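Local coordinates for protein putative TIM-barrel metal-dependent hydrolase (Mycobacterium avium subsp. paratuberculosis S397, PDB 4DZI) that is a putative amidohydrolase that probably uses a two-metal site in a TIM barrel, occupied here by cadmium, to catalyse hydrolysis of a still undefined substrate, at residues R266-T271 / S296-R301. Residues are numbered along the deposited sequence; the frame is centred on the assembly and turned at random. Where two conformers were deposited one is given.
Sequences RAIHDT and SYFVHR. With SO4 (sulfate ion), chain J.
The Phe298 ring packs against aliphatic groups: Ile268 CG1 lies over one face, 4.1 Å from the ring centroid in a CH-pi contact, and in one of its two conformers Val299 CG2 sits over the opposite face. Ile268 CG2 meets the ring rim, 3.5 Å from Phe298 CD2. With CG1 anti to its backbone N (chi1 -169°), Ile268 brings both branches to the aromatic. This joins two helices of the TIM barrel, 266-277 and 298-312, outside the parallel strands; Ile268 and Phe298 both rest on Ser291 of strand 289-292, and Phe298 also touches Ile331 of the neighbouring strand 329-331.

Beside this apolar patch, the His269 ring has sulfate O3 over one face and Phe298 O near its plane at the edge, 4.0 Å from His269 CD2. Its ND1 donates nearly in the ring plane to Asp270 OD1 (2.8 Å), a His-carboxylate bond that helps fix the rotation of the imidazole. Asp270 OD1 also forms a salt bridge with Arg266 NH2 of the second subunit, so the polar side of the contact belongs to the dimer interface.

The sulfate, probably from the crystallisation liquor, bridges the two segments. Arg301, bent at chi2 and chi3, offers the edge of its guanidinium, its NH2 reaching sulfate O3 at 2.7 Å, while NH1 pairs with Asp265. Arg305, and Arg266 and Arg305 of the second subunit, also bind the anion, whose charge probably offsets that of the gathered arginines. From the other helix the extended Arg266 points NE almost straight at sulfate O4, 2.7 Å away with an N-H...O angle of 173°.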
ATOM      1  N   ARG C 266       5.184   2.254   0.762  1.00 12.53           N
ATOM      2  CA  ARG C 266       4.649   0.928   1.018  1.00  9.06           C
ATOM      3  C   ARG C 266       5.725  -0.070   1.415  1.00 11.66           C
ATOM      4  O   ARG C 266       5.487  -0.984   2.203  1.00 13.57           O
ATOM      5  CB  ARG C 266       3.906   0.396  -0.210  1.00 15.59           C
ATOM      6  CG  ARG C 266       2.653   1.206  -0.405  1.00 16.09           C
ATOM      7  CD  ARG C 266       1.752   0.666  -1.506  1.00 22.92           C
ATOM      8  NE  ARG C 266       0.413   1.208  -1.330  1.00 21.90           N
ATOM      9  CZ  ARG C 266      -0.580   1.028  -2.204  1.00 31.93           C
ATOM     10  NH1 ARG C 266      -0.361   0.309  -3.296  1.00 22.83           N
ATOM     11  NH2 ARG C 266      -1.788   1.545  -1.975  1.00 20.28           N
ATOM     12  N   ALA C 267       6.934   0.110   0.906  1.00 10.76           N
ATOM     13  CA  ALA C 267       7.968  -0.873   1.259  1.00 12.06           C
ATOM     14  C   ALA C 267       8.278  -0.895   2.739  1.00 12.16           C
ATOM     15  O   ALA C 267       8.390  -1.969   3.331  1.00 12.62           O
ATOM     16  CB  ALA C 267       9.239  -0.658   0.408  1.00 12.64           C
ATOM     17  N   ILE C 268       8.424   0.283   3.359  1.00 11.76           N
ATOM     18  CA  ILE C 268       8.774   0.307   4.783  1.00  9.86           C
ATOM     19  C   ILE C 268       7.599  -0.178   5.646  1.00 13.99           C
ATOM     20  O   ILE C 268       7.781  -0.902   6.605  1.00 11.89           O
ATOM     21  CB  ILE C 268       9.283   1.685   5.230  1.00 11.75           C
ATOM     22  CG1 ILE C 268       9.885   1.619   6.644  1.00 13.03           C
ATOM     23  CG2 ILE C 268       8.208   2.757   5.204  1.00 11.16           C
ATOM     24  CD1 ILE C 268      11.019   0.617   6.809  1.00 14.28           C
ATOM     25  N   HIS C 269       6.380   0.162   5.244  1.00 11.56           N
ATOM     26  CA  HIS C 269       5.230  -0.342   5.978  1.00 13.14           C
ATOM     27  C   HIS C 269       5.227  -1.864   5.983  1.00 13.70           C
ATOM     28  O   HIS C 269       5.062  -2.499   7.055  1.00 12.76           O
ATOM     29  CB  HIS C 269       3.960   0.149   5.279  1.00 12.01           C
ATOM     30  CG  HIS C 269       2.696  -0.435   5.862  1.00 10.90           C
ATOM     31  ND1 HIS C 269       2.239  -1.661   5.536  1.00 13.11           N
ATOM     32  CD2 HIS C 269       1.803   0.091   6.789  1.00 15.28           C
ATOM     33  CE1 HIS C 269       1.104  -1.915   6.245  1.00 14.72           C
ATOM     34  NE2 HIS C 269       0.833  -0.839   6.990  1.00 12.46           N
ATOM     35  N   ASP C 270       5.364  -2.446   4.780  1.00 13.42           N
ATOM     36  CA  ASP C 270       5.291  -3.893   4.628  1.00 10.46           C
ATOM     37  C   ASP C 270       6.482  -4.597   5.299  1.00 14.20           C
ATOM     38  O   ASP C 270       6.347  -5.673   5.885  1.00 13.01           O
ATOM     39  CB  ASP C 270       5.156  -4.275   3.171  1.00 10.16           C
ATOM     40  CG  ASP C 270       3.885  -3.711   2.535  1.00 15.06           C
ATOM     41  OD1 ASP C 270       3.060  -3.110   3.284  1.00 13.91           O
ATOM     42  OD2 ASP C 270       3.727  -3.857   1.299  1.00 14.67           O
ATOM     43  N   THR C 271       7.657  -3.968   5.239  1.00 12.49           N
ATOM     44  CA  THR C 271       8.838  -4.482   5.926  1.00 13.71           C
ATOM     45  C   THR C 271       8.593  -4.577   7.438  1.00 14.35           C
ATOM     46  O   THR C 271       8.918  -5.603   8.081  1.00 14.67           O
ATOM     47  CB  THR C 271      10.039  -3.533   5.648  1.00 10.15           C
ATOM     48  OG1 THR C 271      10.413  -3.692   4.276  1.00 13.85           O
ATOM     49  CG2 THR C 271      11.285  -3.851   6.547  1.00 12.57           C
ATOM     50  N   SER C 296       7.832   8.922   8.175  1.00 14.02           N
ATOM     51  CA  SER C 296       7.251   8.352   9.375  1.00 13.28           C
ATOM     52  C   SER C 296       5.751   8.243   9.187  1.00 11.81           C
ATOM     53  O   SER C 296       5.076   7.750  10.062  1.00 13.01           O
ATOM     54  CB  SER C 296       7.543   9.222  10.623  1.00 11.91           C
ATOM     55  OG  SER C 296       6.951  10.520  10.537  1.00 16.00           O
ATOM     56  N   TYR C 297       5.246   8.661   8.025  1.00 13.85           N
ATOM     57  CA  TYR C 297       3.787   8.576   7.823  1.00 15.81           C
ATOM     58  C   TYR C 297       3.284   7.148   7.857  1.00 16.27           C
ATOM     59  O   TYR C 297       2.105   6.914   8.127  1.00 15.45           O
ATOM     60  CB  TYR C 297       3.488   9.135   6.450  1.00 17.54           C
ATOM     61  CG  TYR C 297       2.048   9.421   6.132  1.00 14.25           C
ATOM     62  CD1 TYR C 297       1.337  10.325   6.862  1.00 19.83           C
ATOM     63  CD2 TYR C 297       1.438   8.808   5.041  1.00 22.29           C
ATOM     64  CE1 TYR C 297       0.019  10.630   6.542  1.00 28.39           C
ATOM     65  CE2 TYR C 297       0.135   9.097   4.713  1.00 23.98           C
ATOM     66  CZ  TYR C 297      -0.566  10.009   5.464  1.00 23.34           C
ATOM     67  OH  TYR C 297      -1.863  10.323   5.104  1.00 24.22           O
ATOM     68  N   PHE C 298       4.139   6.178   7.559  1.00 13.55           N
ATOM     69  CA  PHE C 298       3.710   4.791   7.601  1.00 12.73           C
ATOM     70  C   PHE C 298       3.208   4.312   8.978  1.00 15.00           C
ATOM     71  O   PHE C 298       2.414   3.360   9.076  1.00 14.70           O
ATOM     72  CB  PHE C 298       4.804   3.823   7.107  1.00 14.59           C
ATOM     73  CG  PHE C 298       5.923   3.589   8.101  1.00 18.29           C
ATOM     74  CD1 PHE C 298       5.858   2.530   9.011  1.00 17.48           C
ATOM     75  CD2 PHE C 298       7.068   4.365   8.066  1.00 13.87           C
ATOM     76  CE1 PHE C 298       6.870   2.289   9.936  1.00 17.62           C
ATOM     77  CE2 PHE C 298       8.090   4.119   8.970  1.00 12.82           C
ATOM     78  CZ  PHE C 298       7.999   3.076   9.897  1.00 15.19           C
ATOM     79  N   VAL C 299       3.681   4.936  10.053  1.00 14.09           N
ATOM     80  CA  VAL C 299       3.432   4.427  11.396  0.50 16.05           C
ATOM     81  C   VAL C 299       1.950   4.331  11.727  1.00 16.20           C
ATOM     82  O   VAL C 299       1.482   3.351  12.278  1.00 17.70           O
ATOM     83  CB  VAL C 299       4.111   5.338  12.440  0.50 14.24           C
ATOM     84  CG1 VAL C 299       3.868   4.832  13.852  0.50 13.22           C
ATOM     85  CG2 VAL C 299       5.600   5.410  12.157  0.50 18.85           C
ATOM     86  N   HIS C 300       1.220   5.374  11.418  1.00 19.36           N
ATOM     87  CA  HIS C 300      -0.148   5.343  11.899  1.00 23.34           C
ATOM     88  C   HIS C 300      -0.988   4.289  11.208  1.00 22.03           C
ATOM     89  O   HIS C 300      -1.818   3.676  11.853  1.00 19.67           O
ATOM     90  CB  HIS C 300      -0.800   6.709  11.896  1.00 25.99           C
ATOM     91  CG  HIS C 300      -1.192   7.165  10.539  1.00 18.93           C
ATOM     92  ND1 HIS C 300      -0.278   7.568   9.626  1.00 29.76           N
ATOM     93  CD2 HIS C 300      -2.442   7.291   9.938  1.00 27.10           C
ATOM     94  CE1 HIS C 300      -0.914   7.908   8.480  1.00 32.22           C
ATOM     95  NE2 HIS C 300      -2.239   7.747   8.676  1.00 30.84           N
ATOM     96  N   ARG C 301      -0.785   4.054   9.909  1.00 18.89           N
ATOM     97  CA  ARG C 301      -1.541   2.967   9.246  1.00 14.77           C
ATOM     98  C   ARG C 301      -1.098   1.629   9.756  1.00 19.22           C
ATOM     99  O   ARG C 301      -1.900   0.717   9.910  1.00 19.19           O
ATOM    100  CB  ARG C 301      -1.374   2.981   7.707  1.00 19.80           C
ATOM    101  CG  ARG C 301      -1.816   4.276   7.036  1.00 35.23           C
ATOM    102  CD  ARG C 301      -0.629   5.002   6.397  1.00 32.19           C
ATOM    103  NE  ARG C 301       0.012   4.126   5.411  1.00 29.20           N
ATOM    104  CZ  ARG C 301       1.155   4.418   4.798  1.00 16.14           C
ATOM    105  NH1 ARG C 301       1.751   5.572   5.095  1.00 22.72           N
ATOM    106  NH2 ARG C 301       1.716   3.556   3.924  1.00 17.93           N
TER
HETATM  107  S   SO4 J 506      -0.938   2.056   2.137  1.00 24.62           S
HETATM  108  O1  SO4 J 506      -1.775   0.873   2.096  1.00 21.83           O
HETATM  109  O2  SO4 J 506      -1.439   3.190   2.960  1.00 24.84           O
HETATM  110  O3  SO4 J 506       0.233   1.552   2.909  1.00 55.87           O
HETATM  111  O4  SO4 J 506      -0.290   2.568   0.943  1.00 24.54           O